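Local coordinates for protein ectoine dioxygenase (Sphingopyxis alaskensis, PDB 4MHR) that catalyses the iron(II)- and 2-oxoglutarate-dependent hydroxylation of L-ectoine to 5-hydroxyectoine, a compatible solute that helps cells survive osmotic stress, at residues A[30-35]-A[125-130]; A[166-171]-A[273-278]; A[58-63]-A[242-247]; A[115-120]-A[303-308]. One frame throughout, in Å; residues are numbered along the deposited sequence.

Contact 1 (A[30-35]-A[125-130])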
loop_
_atom_site.group_PDB
_atom_site.type_symbol
_atom_site.label_atom_id
_atom_site.label_comp_id
_atom_site.label_asym_id
_atom_site.label_seq_id
_atom_site.Cartn_x
_atom_site.Cartn_y
_atom_site.Cartn_z
ATOM N N VAL A 30 -5.223 15.359 -1.853
ATOM C CA VAL A 30 -5.492 13.912 -1.694
ATOM C C VAL A 30 -5.914 13.309 -3.058
ATOM O O VAL A 30 -5.364 12.323 -3.503
ATOM C CB VAL A 30 -6.452 13.611 -0.544
ATOM C CG1 VAL A 30 -6.571 12.122 -0.252
ATOM C CG2 VAL A 30 -6.015 14.277 0.777
ATOM N N VAL A 31 -6.951 13.877 -3.661
ATOM C CA VAL A 31 -7.423 13.474 -4.978
ATOM C C VAL A 31 -6.819 14.564 -5.917
ATOM O O VAL A 31 -7.086 15.764 -5.797
ATOM C CB VAL A 31 -8.934 13.471 -5.063
ATOM C CG1 VAL A 31 -9.421 13.285 -6.494
ATOM C CG2 VAL A 31 -9.493 12.428 -4.134
ATOM N N HIS A 32 -6.011 14.125 -6.856
ATOM C CA HIS A 32 -5.249 15.045 -7.696
ATOM C C HIS A 32 -5.897 15.357 -9.072
ATOM O O HIS A 32 -5.224 15.846 -10.026
ATOM C CB HIS A 32 -3.883 14.449 -7.909
ATOM C CG HIS A 32 -2.981 14.461 -6.710
ATOM N ND1 HIS A 32 -3.054 13.532 -5.688
ATOM C CD2 HIS A 32 -1.960 15.289 -6.385
ATOM C CE1 HIS A 32 -2.080 13.764 -4.805
ATOM N NE2 HIS A 32 -1.403 14.831 -5.219
ATOM N N SER A 33 -7.173 15.033 -9.204
ATOM C CA SER A 33 -7.900 15.281 -10.485
ATOM C C SER A 33 -9.200 15.940 -10.130
ATOM O O SER A 33 -9.759 15.618 -9.082
ATOM C CB SER A 33 -8.239 13.954 -11.238
ATOM O OG SER A 33 -7.068 13.275 -11.734
ATOM N N GLU A 34 -9.737 16.769 -11.042
ATOM C CA GLU A 34 -11.170 17.149 -10.965
ATOM C C GLU A 34 -11.979 15.888 -11.230
ATOM O O GLU A 34 -11.623 15.098 -12.091
ATOM C CB GLU A 34 -11.513 18.253 -12.016
ATOM C CG GLU A 34 -10.615 19.477 -11.982
ATOM C CD GLU A 34 -11.111 20.376 -10.825
ATOM O OE1 GLU A 34 -12.195 20.060 -10.337
ATOM O OE2 GLU A 34 -10.497 21.390 -10.467
ATOM N N TRP A 35 -13.078 15.697 -10.529
ATOM C CA TRP A 35 -13.951 14.600 -10.826
ATOM C C TRP A 35 -14.840 14.943 -12.004
ATOM O O TRP A 35 -15.420 16.001 -11.986
ATOM C CB TRP A 35 -14.856 14.266 -9.651
ATOM C CG TRP A 35 -15.680 12.996 -9.955
ATOM C CD1 TRP A 35 -15.275 11.678 -9.843
ATOM C CD2 TRP A 35 -17.014 12.953 -10.528
ATOM N NE1 TRP A 35 -16.308 10.823 -10.230
ATOM C CE2 TRP A 35 -17.386 11.580 -10.641
ATOM C CE3 TRP A 35 -17.968 13.949 -10.864
ATOM C CZ2 TRP A 35 -18.660 11.178 -11.136
ATOM C CZ3 TRP A 35 -19.251 13.521 -11.413
ATOM C CH2 TRP A 35 -19.568 12.169 -11.528
ATOM N N PHE A 125 -6.372 8.357 -12.131
ATOM C CA PHE A 125 -7.353 9.398 -11.705
ATOM C C PHE A 125 -6.943 10.051 -10.349
ATOM O O PHE A 125 -6.816 11.292 -10.196
ATOM C CB PHE A 125 -8.757 8.788 -11.571
ATOM C CG PHE A 125 -9.726 9.763 -11.000
ATOM C CD1 PHE A 125 -10.144 10.813 -11.758
ATOM C CD2 PHE A 125 -10.147 9.677 -9.670
ATOM C CE1 PHE A 125 -10.971 11.809 -11.183
ATOM C CE2 PHE A 125 -10.998 10.600 -9.133
ATOM C CZ PHE A 125 -11.377 11.680 -9.888
ATOM N N LEU A 126 -6.792 9.226 -9.340
ATOM C CA LEU A 126 -6.551 9.714 -7.974
ATOM C C LEU A 126 -5.241 10.497 -7.869
ATOM O O LEU A 126 -5.162 11.489 -7.087
ATOM C CB LEU A 126 -6.541 8.584 -6.938
ATOM C CG LEU A 126 -7.901 7.946 -6.737
ATOM C CD1 LEU A 126 -7.768 6.762 -5.788
ATOM C CD2 LEU A 126 -8.897 8.932 -6.152
ATOM N N LEU A 127 -4.258 10.085 -8.656
ATOM C CA LEU A 127 -2.943 10.745 -8.685
ATOM C C LEU A 127 -2.762 11.849 -9.780
ATOM O O LEU A 127 -1.783 12.624 -9.770
ATOM C CB LEU A 127 -1.847 9.710 -8.720
ATOM C CG LEU A 127 -1.863 8.667 -7.620
ATOM C CD1 LEU A 127 -0.732 7.647 -7.735
ATOM C CD2 LEU A 127 -1.801 9.398 -6.297
ATOM N N GLY A 128 -3.768 12.006 -10.609
ATOM C CA GLY A 128 -3.838 13.025 -11.657
ATOM C C GLY A 128 -2.659 12.967 -12.575
ATOM O O GLY A 128 -2.072 13.955 -12.802
ATOM N N ASP A 129 -2.249 11.791 -13.018
ATOM C CA ASP A 129 -0.982 11.664 -13.744
ATOM C C ASP A 129 -0.885 10.253 -14.297
ATOM O O ASP A 129 -1.598 9.380 -13.885
ATOM C CB ASP A 129 0.214 11.909 -12.782
ATOM C CG ASP A 129 1.537 12.349 -13.508
ATOM O OD1 ASP A 129 1.516 12.392 -14.733
ATOM O OD2 ASP A 129 2.571 12.619 -12.837
ATOM N N GLU A 130 -0.010 10.036 -15.265
ATOM C CA GLU A 130 0.521 8.691 -15.501
ATOM C C GLU A 130 1.257 8.155 -14.250
ATOM O O GLU A 130 1.834 8.929 -13.440
ATOM C CB GLU A 130 1.490 8.737 -16.724
ATOM C CG GLU A 130 0.793 9.188 -18.051
ATOM C CD GLU A 130 -0.464 8.416 -18.349
ATOM O OE1 GLU A 130 -0.551 7.167 -18.081
ATOM O OE2 GLU A 130 -1.440 9.073 -18.771
#

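Contact 2 (A[166-171]-A[273-278])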
loop_
_atom_site.group_PDB
_atom_site.type_symbol
_atom_site.label_atom_id
_atom_site.label_comp_id
_atom_site.label_asym_id
_atom_site.label_seq_id
_atom_site.Cartn_x
_atom_site.Cartn_y
_atom_site.Cartn_z
ATOM N N ARG A 166 6.683 14.310 -2.545
ATOM C CA ARG A 166 5.325 14.819 -2.336
ATOM C C ARG A 166 4.338 13.660 -2.026
ATOM O O ARG A 166 4.543 12.538 -2.433
ATOM C CB ARG A 166 4.812 15.599 -3.539
ATOM C CG ARG A 166 5.628 16.811 -3.984
ATOM C CD ARG A 166 5.480 17.911 -2.973
ATOM N NE ARG A 166 5.686 19.100 -3.680
ATOM C CZ ARG A 166 4.766 19.942 -4.142
ATOM N NH1 ARG A 166 3.472 19.817 -3.942
ATOM N NH2 ARG A 166 5.225 20.953 -4.826
ATOM N N MET A 167 3.210 13.987 -1.398
ATOM C CA MET A 167 2.177 12.957 -1.131
ATOM C C MET A 167 1.345 12.784 -2.368
ATOM O O MET A 167 0.329 13.439 -2.505
ATOM C CB MET A 167 1.315 13.358 0.060
ATOM C CG MET A 167 2.151 13.444 1.352
ATOM S SD MET A 167 1.013 13.917 2.635
ATOM C CE MET A 167 2.158 14.093 3.995
ATOM N N ARG A 168 1.829 11.965 -3.282
ATOM C CA ARG A 168 1.181 11.753 -4.567
ATOM C C ARG A 168 1.395 10.299 -5.020
ATOM O O ARG A 168 1.712 9.956 -6.173
ATOM C CB ARG A 168 1.579 12.817 -5.603
ATOM C CG ARG A 168 0.887 12.531 -6.917
ATOM C CD ARG A 168 0.194 13.408 -7.905
ATOM N NE ARG A 168 0.919 14.395 -8.519
ATOM C CZ ARG A 168 0.624 15.192 -9.594
ATOM N NH1 ARG A 168 -0.312 15.089 -10.520
ATOM N NH2 ARG A 168 1.455 16.187 -9.748
ATOM N N ALA A 169 1.206 9.405 -4.044
ATOM C CA ALA A 169 1.287 7.969 -4.231
ATOM C C ALA A 169 0.188 7.293 -3.471
ATOM O O ALA A 169 -0.342 7.824 -2.477
ATOM C CB ALA A 169 2.652 7.407 -3.784
ATOM N N LEU A 170 -0.167 6.099 -3.918
ATOM C CA LEU A 170 -1.129 5.319 -3.170
ATOM C C LEU A 170 -0.846 3.842 -3.211
ATOM O O LEU A 170 -0.129 3.329 -4.141
ATOM C CB LEU A 170 -2.513 5.567 -3.660
ATOM C CG LEU A 170 -2.849 5.245 -5.072
ATOM C CD1 LEU A 170 -3.205 3.793 -5.243
ATOM C CD2 LEU A 170 -4.108 6.005 -5.397
ATOM N N SER A 171 -1.379 3.145 -2.212
ATOM C CA SER A 171 -1.232 1.684 -2.167
ATOM C C SER A 171 -2.534 0.990 -2.427
ATOM O O SER A 171 -3.635 1.478 -2.037
ATOM C CB SER A 171 -0.725 1.261 -0.804
ATOM O OG SER A 171 0.504 1.948 -0.586
ATOM N N ALA A 273 2.894 8.757 -8.973
ATOM C CA ALA A 273 2.802 9.584 -10.163
ATOM C C ALA A 273 4.217 9.671 -10.777
ATOM O O ALA A 273 5.233 9.836 -10.044
ATOM C CB ALA A 273 2.286 11.001 -9.806
ATOM N N VAL A 274 4.298 9.564 -12.089
ATOM C CA VAL A 274 5.638 9.732 -12.770
ATOM C C VAL A 274 6.299 11.085 -12.482
ATOM O O VAL A 274 7.498 11.123 -12.355
ATOM C CB VAL A 274 5.591 9.441 -14.296
ATOM C CG1 VAL A 274 5.120 8.032 -14.607
ATOM C CG2 VAL A 274 4.661 10.444 -14.994
ATOM N N SER A 275 5.518 12.155 -12.290
ATOM C CA SER A 275 6.000 13.472 -11.876
ATOM C C SER A 275 6.462 13.565 -10.385
ATOM O O SER A 275 7.144 14.484 -9.995
ATOM C CB SER A 275 4.927 14.570 -12.179
ATOM O OG SER A 275 3.760 14.379 -11.404
ATOM N N ASN A 276 6.152 12.586 -9.560
ATOM C CA ASN A 276 6.627 12.566 -8.162
ATOM C C ASN A 276 7.821 11.630 -7.986
ATOM O O ASN A 276 7.926 10.918 -6.999
ATOM C CB ASN A 276 5.459 12.068 -7.318
ATOM C CG ASN A 276 5.672 12.274 -5.837
ATOM O OD1 ASN A 276 6.254 13.256 -5.404
ATOM N ND2 ASN A 276 5.175 11.334 -5.033
ATOM N N ARG A 277 8.676 11.542 -9.004
ATOM C CA ARG A 277 9.734 10.524 -9.049
ATOM C C ARG A 277 10.757 10.838 -7.955
ATOM O O ARG A 277 10.900 11.943 -7.527
ATOM C CB ARG A 277 10.399 10.429 -10.439
ATOM C CG ARG A 277 11.574 11.375 -10.610
ATOM C CD ARG A 277 11.887 11.743 -12.066
ATOM N NE ARG A 277 13.323 11.643 -12.362
ATOM C CZ ARG A 277 14.294 12.317 -11.735
ATOM N NH1 ARG A 277 14.029 13.175 -10.750
ATOM N NH2 ARG A 277 15.557 12.121 -12.092
ATOM N N LEU A 278 11.460 9.816 -7.502
ATOM C CA LEU A 278 12.250 9.922 -6.306
ATOM C C LEU A 278 13.458 10.882 -6.504
ATOM O O LEU A 278 14.065 10.938 -7.578
ATOM C CB LEU A 278 12.722 8.540 -5.951
ATOM C CG LEU A 278 11.965 7.666 -4.976
ATOM C CD1 LEU A 278 10.478 7.954 -4.872
ATOM C CD2 LEU A 278 12.299 6.216 -5.267
#

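Contact 3 (A[58-63]-A[242-247])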
loop_
_atom_site.group_PDB
_atom_site.type_symbol
_atom_site.label_atom_id
_atom_site.label_comp_id
_atom_site.label_asym_id
_atom_site.label_seq_id
_atom_site.Cartn_x
_atom_site.Cartn_y
_atom_site.Cartn_z
ATOM N N GLU A 58 -15.176 -3.590 -4.177
ATOM C CA GLU A 58 -15.600 -4.999 -4.075
ATOM C C GLU A 58 -16.184 -5.520 -5.409
ATOM O O GLU A 58 -16.656 -4.713 -6.242
ATOM C CB GLU A 58 -16.689 -5.129 -3.028
ATOM C CG GLU A 58 -16.371 -4.526 -1.682
ATOM C CD GLU A 58 -17.625 -4.398 -0.818
ATOM O OE1 GLU A 58 -18.202 -3.299 -0.682
ATOM O OE2 GLU A 58 -18.050 -5.410 -0.297
ATOM N N ASP A 59 -16.077 -6.842 -5.625
ATOM C CA ASP A 59 -16.657 -7.505 -6.795
ATOM C C ASP A 59 -16.186 -6.937 -8.093
ATOM O O ASP A 59 -16.948 -6.840 -9.013
ATOM C CB ASP A 59 -18.183 -7.422 -6.754
ATOM C CG ASP A 59 -18.733 -7.992 -5.489
ATOM O OD1 ASP A 59 -18.290 -9.090 -5.099
ATOM O OD2 ASP A 59 -19.532 -7.295 -4.829
ATOM N N ILE A 60 -14.939 -6.499 -8.175
ATOM C CA ILE A 60 -14.446 -6.051 -9.451
ATOM C C ILE A 60 -13.787 -7.127 -10.317
ATOM O O ILE A 60 -13.569 -6.879 -11.496
ATOM C CB ILE A 60 -13.496 -4.863 -9.305
ATOM C CG1 ILE A 60 -12.325 -5.196 -8.408
ATOM C CG2 ILE A 60 -14.231 -3.638 -8.782
ATOM C CD1 ILE A 60 -11.187 -4.214 -8.657
ATOM N N PHE A 61 -13.324 -8.225 -9.707
ATOM C CA PHE A 61 -12.677 -9.357 -10.426
ATOM C C PHE A 61 -13.701 -10.483 -10.352
ATOM O O PHE A 61 -14.372 -10.635 -9.337
ATOM C CB PHE A 61 -11.388 -9.833 -9.724
ATOM C CG PHE A 61 -10.269 -8.824 -9.768
ATOM C CD1 PHE A 61 -9.638 -8.537 -10.961
ATOM C CD2 PHE A 61 -9.901 -8.112 -8.624
ATOM C CE1 PHE A 61 -8.660 -7.549 -11.053
ATOM C CE2 PHE A 61 -8.880 -7.165 -8.687
ATOM C CZ PHE A 61 -8.272 -6.867 -9.896
ATOM N N SER A 62 -13.807 -11.276 -11.404
ATOM C CA SER A 62 -14.739 -12.427 -11.399
ATOM C C SER A 62 -14.199 -13.518 -10.508
ATOM O O SER A 62 -13.025 -13.500 -10.210
ATOM C CB SER A 62 -14.904 -12.996 -12.836
ATOM O OG SER A 62 -13.719 -13.657 -13.237
ATOM N N ALA A 63 -15.042 -14.481 -10.080
ATOM C CA ALA A 63 -14.554 -15.656 -9.331
ATOM C C ALA A 63 -13.398 -16.413 -10.022
ATOM O O ALA A 63 -12.452 -16.818 -9.357
ATOM C CB ALA A 63 -15.680 -16.627 -8.972
ATOM N N GLY A 242 -10.134 -10.990 -3.505
ATOM C CA GLY A 242 -10.467 -10.182 -4.684
ATOM C C GLY A 242 -10.874 -8.741 -4.345
ATOM O O GLY A 242 -10.739 -7.863 -5.176
ATOM N N THR A 243 -11.277 -8.513 -3.111
ATOM C CA THR A 243 -11.498 -7.143 -2.549
ATOM C C THR A 243 -10.228 -6.319 -2.571
ATOM O O THR A 243 -9.151 -6.841 -2.291
ATOM C CB THR A 243 -12.053 -7.190 -1.085
ATOM O OG1 THR A 243 -13.270 -7.925 -1.046
ATOM C CG2 THR A 243 -12.307 -5.771 -0.502
ATOM N N VAL A 244 -10.338 -5.043 -2.964
ATOM C CA VAL A 244 -9.181 -4.160 -3.052
ATOM C C VAL A 244 -9.336 -3.022 -2.115
ATOM O O VAL A 244 -10.399 -2.366 -2.097
ATOM C CB VAL A 244 -8.963 -3.611 -4.448
ATOM C CG1 VAL A 244 -7.590 -2.900 -4.551
ATOM C CG2 VAL A 244 -8.950 -4.737 -5.449
ATOM N N ILE A 245 -8.351 -2.842 -1.260
ATOM C CA ILE A 245 -8.353 -1.769 -0.255
ATOM C C ILE A 245 -7.344 -0.760 -0.773
ATOM O O ILE A 245 -6.181 -1.127 -1.036
ATOM C CB ILE A 245 -7.970 -2.230 1.165
ATOM C CG1 ILE A 245 -9.001 -3.229 1.656
ATOM C CG2 ILE A 245 -7.996 -1.056 2.085
ATOM C CD1 ILE A 245 -8.556 -3.902 2.920
ATOM N N LEU A 246 -7.805 0.462 -1.071
ATOM C CA LEU A 246 -6.895 1.475 -1.665
ATOM C C LEU A 246 -6.625 2.527 -0.584
ATOM O O LEU A 246 -7.574 3.014 0.079
ATOM C CB LEU A 246 -7.537 2.233 -2.775
ATOM C CG LEU A 246 -7.679 1.689 -4.153
ATOM C CD1 LEU A 246 -8.810 0.678 -4.153
ATOM C CD2 LEU A 246 -7.947 2.818 -5.102
ATOM N N PHE A 247 -5.379 2.894 -0.393
ATOM C CA PHE A 247 -5.088 3.916 0.628
ATOM C C PHE A 247 -3.975 4.879 0.259
ATOM O O PHE A 247 -2.988 4.513 -0.419
ATOM C CB PHE A 247 -4.975 3.313 2.017
ATOM C CG PHE A 247 -3.915 2.284 2.208
ATOM C CD1 PHE A 247 -4.146 0.971 1.878
ATOM C CD2 PHE A 247 -2.672 2.623 2.789
ATOM C CE1 PHE A 247 -3.162 -0.004 2.072
ATOM C CE2 PHE A 247 -1.674 1.650 3.014
ATOM C CZ PHE A 247 -1.920 0.326 2.685
HETATM O O HOH W 1 -14.960 -8.357 -3.416
HETATM O O HOH W 2 -13.141 -8.411 -6.948
#

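Contact 4 (A[115-120]-A[303-308])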
loop_
_atom_site.group_PDB
_atom_site.type_symbol
_atom_site.label_atom_id
_atom_site.label_comp_id
_atom_site.label_asym_id
_atom_site.label_seq_id
_atom_site.Cartn_x
_atom_site.Cartn_y
_atom_site.Cartn_z
ATOM N N ALA A 115 -1.089 -3.798 -13.988
ATOM C CA ALA A 115 -1.398 -2.981 -15.188
ATOM C C ALA A 115 -2.867 -2.938 -15.469
ATOM O O ALA A 115 -3.324 -2.217 -16.359
ATOM C CB ALA A 115 -0.628 -3.511 -16.458
ATOM N N ASP A 116 -3.648 -3.751 -14.795
ATOM C CA ASP A 116 -5.032 -3.840 -15.177
ATOM C C ASP A 116 -5.789 -2.505 -14.958
ATOM O O ASP A 116 -5.645 -1.825 -13.926
ATOM C CB ASP A 116 -5.687 -4.943 -14.371
ATOM C CG ASP A 116 -7.057 -5.279 -14.861
ATOM O OD1 ASP A 116 -7.121 -6.225 -15.676
ATOM O OD2 ASP A 116 -8.075 -4.658 -14.416
ATOM N N ALA A 117 -6.578 -2.139 -15.932
ATOM C CA ALA A 117 -7.331 -0.898 -15.933
ATOM C C ALA A 117 -8.208 -0.707 -14.672
ATOM O O ALA A 117 -8.369 0.406 -14.189
ATOM C CB ALA A 117 -8.217 -0.859 -17.159
ATOM N N ARG A 118 -8.742 -1.786 -14.127
ATOM C CA ARG A 118 -9.589 -1.668 -12.972
ATOM C C ARG A 118 -8.772 -1.153 -11.781
ATOM O O ARG A 118 -9.381 -0.617 -10.885
ATOM C CB ARG A 118 -10.242 -2.999 -12.599
ATOM C CG ARG A 118 -11.339 -3.446 -13.539
ATOM C CD ARG A 118 -11.666 -4.931 -13.350
ATOM N NE ARG A 118 -10.638 -5.744 -13.969
ATOM C CZ ARG A 118 -10.730 -7.060 -14.172
ATOM N NH1 ARG A 118 -11.819 -7.747 -13.790
ATOM N NH2 ARG A 118 -9.733 -7.665 -14.769
ATOM N N LEU A 119 -7.438 -1.354 -11.777
ATOM C CA LEU A 119 -6.562 -0.802 -10.765
ATOM C C LEU A 119 -5.894 0.472 -11.266
ATOM O O LEU A 119 -6.046 1.589 -10.674
ATOM C CB LEU A 119 -5.550 -1.853 -10.270
ATOM C CG LEU A 119 -6.175 -3.136 -9.742
ATOM C CD1 LEU A 119 -5.115 -4.021 -9.136
ATOM C CD2 LEU A 119 -7.290 -2.845 -8.682
ATOM N N ALA A 120 -5.156 0.340 -12.361
ATOM C CA ALA A 120 -4.287 1.436 -12.807
ATOM C C ALA A 120 -5.006 2.743 -13.221
ATOM O O ALA A 120 -4.411 3.816 -13.033
ATOM C CB ALA A 120 -3.329 0.993 -13.915
ATOM N N VAL A 303 -1.461 0.567 -19.482
ATOM C CA VAL A 303 -2.649 -0.050 -18.959
ATOM C C VAL A 303 -3.205 -1.163 -19.839
ATOM O O VAL A 303 -3.373 -0.974 -21.038
ATOM C CB VAL A 303 -3.752 1.012 -18.733
ATOM C CG1 VAL A 303 -5.026 0.404 -18.175
ATOM C CG2 VAL A 303 -3.216 2.125 -17.842
ATOM N N GLU A 304 -3.612 -2.281 -19.233
ATOM C CA GLU A 304 -4.225 -3.389 -19.994
ATOM C C GLU A 304 -5.679 -3.503 -19.669
ATOM O O GLU A 304 -6.076 -3.335 -18.544
ATOM C CB GLU A 304 -3.562 -4.701 -19.642
ATOM C CG GLU A 304 -2.066 -4.641 -19.761
ATOM C CD GLU A 304 -1.634 -4.865 -21.197
ATOM O OE1 GLU A 304 -2.517 -5.104 -22.059
ATOM O OE2 GLU A 304 -0.437 -4.770 -21.451
ATOM N N ARG A 305 -6.492 -3.797 -20.666
ATOM C CA ARG A 305 -7.928 -3.933 -20.503
ATOM C C ARG A 305 -8.266 -5.403 -20.832
ATOM O O ARG A 305 -7.510 -6.066 -21.527
ATOM C CB ARG A 305 -8.638 -2.901 -21.376
ATOM C CG ARG A 305 -8.370 -1.471 -20.920
ATOM C CD ARG A 305 -8.612 -0.339 -21.933
ATOM N NE ARG A 305 -7.895 0.888 -21.530
ATOM C CZ ARG A 305 -8.230 1.683 -20.497
ATOM N NH1 ARG A 305 -9.295 1.418 -19.764
ATOM N NH2 ARG A 305 -7.496 2.764 -20.203
ATOM N N GLY A 306 -9.314 -5.935 -20.213
ATOM C CA GLY A 306 -9.747 -7.297 -20.402
ATOM C C GLY A 306 -9.535 -8.186 -19.191
ATOM O O GLY A 306 -8.845 -7.796 -18.235
ATOM N N PRO A 307 -10.100 -9.414 -19.241
ATOM C CA PRO A 307 -10.024 -10.325 -18.101
ATOM C C PRO A 307 -8.594 -10.770 -17.893
ATOM O O PRO A 307 -7.766 -10.667 -18.810
ATOM C CB PRO A 307 -10.928 -11.499 -18.506
ATOM C CG PRO A 307 -11.537 -11.123 -19.838
ATOM C CD PRO A 307 -10.630 -10.098 -20.434
ATOM N N LEU A 308 -8.281 -11.173 -16.673
ATOM C CA LEU A 308 -6.956 -11.682 -16.380
ATOM C C LEU A 308 -6.824 -13.106 -16.927
ATOM O O LEU A 308 -5.742 -13.608 -17.027
ATOM C CB LEU A 308 -6.708 -11.719 -14.878
ATOM C CG LEU A 308 -6.765 -10.397 -14.152
ATOM C CD1 LEU A 308 -6.537 -10.660 -12.686
ATOM C CD2 LEU A 308 -5.692 -9.486 -14.722
HETATM O O HOH W 3 -9.228 -5.009 -17.327
#

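Contact 1 (A[30-35]-A[125-130])
His32 grips the carbonyl oxygen of Leu126 with two donors. Its backbone N lies 2.8 Å from Leu126 O and stands above the carbonyl plane, whereas ND1, 3.3 Å from Leu126 O, comes in the carbonyl plane on a lone pair, and the oxygen sits at the edge of the imidazole. The second bond is bent, 139° at the hydrogen. CG lies beside the backbone N (chi1 -71°), and chi2 of 80° turns ND1 to the oxygen. One residue on, Ser33 OG donates to Phe125 O on a lone pair, 2.5 Å away; that oxygen also accepts from Gly128 N. Phe125 CG is anti to its backbone N, and the ring lies against loop 30-35. Its CE1 lies 3.5 Å from Ser33 CB, CE2 4.1 Å from Val31 CG1, and CZ 3.9 Å from Trp35 CD1, with the two ring planes almost perpendicular. Val31 CG2 meets Leu126 CD2 at 4.1 Å. Gly128 CA makes a CA-H...O contact with His32 O, and a beta carbon here would clash with that oxygen. An alanine in place of His32 would keep the backbone bond but would probably cost Leu126 O its second donor and remove the ring from against Arg168. Further out, Ala39 and Pro40 also touch Phe125, Phe49 of helix 43-52 packs on Leu126, and Trp35 NE1 is tied to Ile41 O. Gly128, with positive phi, is the first residue to leave helical angles, and the bonds back into the last turn make a Schellman motif.

Contact 2 (A[166-171]-A[273-278])
Ser275 OG sits over one face of the Arg168 guanidinium, 3.3 Å above the plane and displaced toward the rim near NH2; the angle is too poor for a hydrogen bond, and OG is bonded instead to Asp129 OD2. Ala273 CB approaches the same arginine obliquely and packs on its aliphatic part, 3.6 Å from CG. CG stands anti to the backbone N (chi1 179°), on the side of Ala273, and the far end of the chain gives NH1 to Leu127 O. The other flat group, the Asn276 amide, pairs with both polar backbone atoms of Arg166: ND2 donates to Arg166 O at 2.9 Å, tilted from the carbonyl plane, and OD1 takes a weak bond from Arg166 N at 3.1 Å. ND2 also serves Asn272 OD1. These groups lie where strand 169-175 begins and strand 264-273 ends, neighbours in the large antiparallel sheet of the cupin fold, and Ala273 N donates to Arg168 O at 3.3 Å. Met167 is the centre of an inverse gamma turn between Arg166 and Arg168, and Arg166 NH1 forms a salt bridge with Asp28. Asn276 CG is anti to its backbone N (chi1 -167°), on the side of Arg166; chi2 sets the turn of the amide.

Contact 3 (A[58-63]-A[242-247])
Glu58 and Thr243 bring their CA atoms to 4.9 Å, and the backbones then part, Phe61 and Gly242 standing 6.2 Å apart by CA, as the chain turns at Asp59 with positive phi. The arrangement lies at one end of the antiparallel pair 54-57 and 244-248 in the large sheet of the cupin fold, where the outermost strand leads through 58-63 into helix 63-78. Val244 CG2 is the shared apolar contact: Ile60 CD1 reaches it at 3.9 Å and Phe61 CE2 at 4.0 Å, both side chains crossing the valine at about a right angle. Ile60 CG1 lies between the backbone N and the carbonyl carbon (chi1 58°), and CD1 extends from it to the valine. The Phe61 ring turns its edge to the strand, with Gly242 O in the ring plane, 3.6 Å from CD2. Gly242 has a positive phi of 99°, where a beta carbon would jam against the preceding carbonyl. Helix 117-127 adds Leu119 against Ile60 and Arg118 against Phe61. On the more polar side Glu58 CG only brushes Thr243 CG2, while Asp59 OD1 pairs with Lys240. Two waters bridge the segments: one accepts from Phe61 N and donates weakly to Gly242 O, and another accepts from Asp59 N at 2.9 Å and donates to Thr243 OG1, a hydroxyl also bonded to Lys240 O.

Contact 4 (A[115-120]-A[303-308])
Ala115 O accepts from Glu304 N at 2.9 Å, and Glu304 O in turn accepts from Ala117 N, also at 2.9 Å; the two bonds make a single beta bridge of Asp116 with Glu304. The Asp116 carboxylate, turned by CG anti to the backbone N (chi1 -170°), is heavily used. OD2 takes Arg118 N on its anti side at 3.0 Å and Arg118 NE on its syn side at 2.8 Å, the two coming from opposite faces of the plane. OD1 takes Arg118 NH2 at 3.1 Å, from above the carboxylate plane, which completes a side-on salt bridge through NE and NH2, and pairs with Arg112 NH1 in another. A water donates to OD1 and accepts, weakly, from Gly306 N. Through OD2 and Arg118 N, Asp116 is the N-cap of helix 117-127, its own carbonyl receiving Leu119 N and Ala120 N, while the C-terminal tail runs past this helix start. An alanine in place of Asp116 would strip the cap from Arg118 N and would probably leave the Arg118 guanidinium freer to turn and Arg112 without this carboxylate partner. Arg118 has other acceptors, NH1 giving to Ile60 O and NH2 pairing with Glu65. Gly306 O is served by Arg112 NH2, Leu308 N by Glu65 OE2, and Arg305 NH1 by Asp121. Leu308 CD2 rests 3.7 Å from Asp116 OD1. Apolar contacts lie beside this network: Val303 CG1 packs 3.6 Å from Ala117 CB, and Val303 CG2 lies 4.1 Å from Ala120 CB.

How the contacts relate
Contact 3 is the buried one; contacts 1, 2 and 4 are partly exposed. Contacts 1 and 4 grip opposite ends of helix 117-127: contact 1 brings loop donors to C-terminal carbonyls, whereas contact 4 pairs backbones at the N-terminus beside a capping carboxylate. Contacts 2 and 3 instead lie at ends of strands in the large sheet, where strands 169-175 and 244-248 are neighbours joined through Ser171 N and Phe247 O. Contact 2 relies on an amide and an arginine, contact 3 on apolar side chains and bridging waters. Leu126 packing on Leu246 joins helix to sheet between contacts 1 and 3.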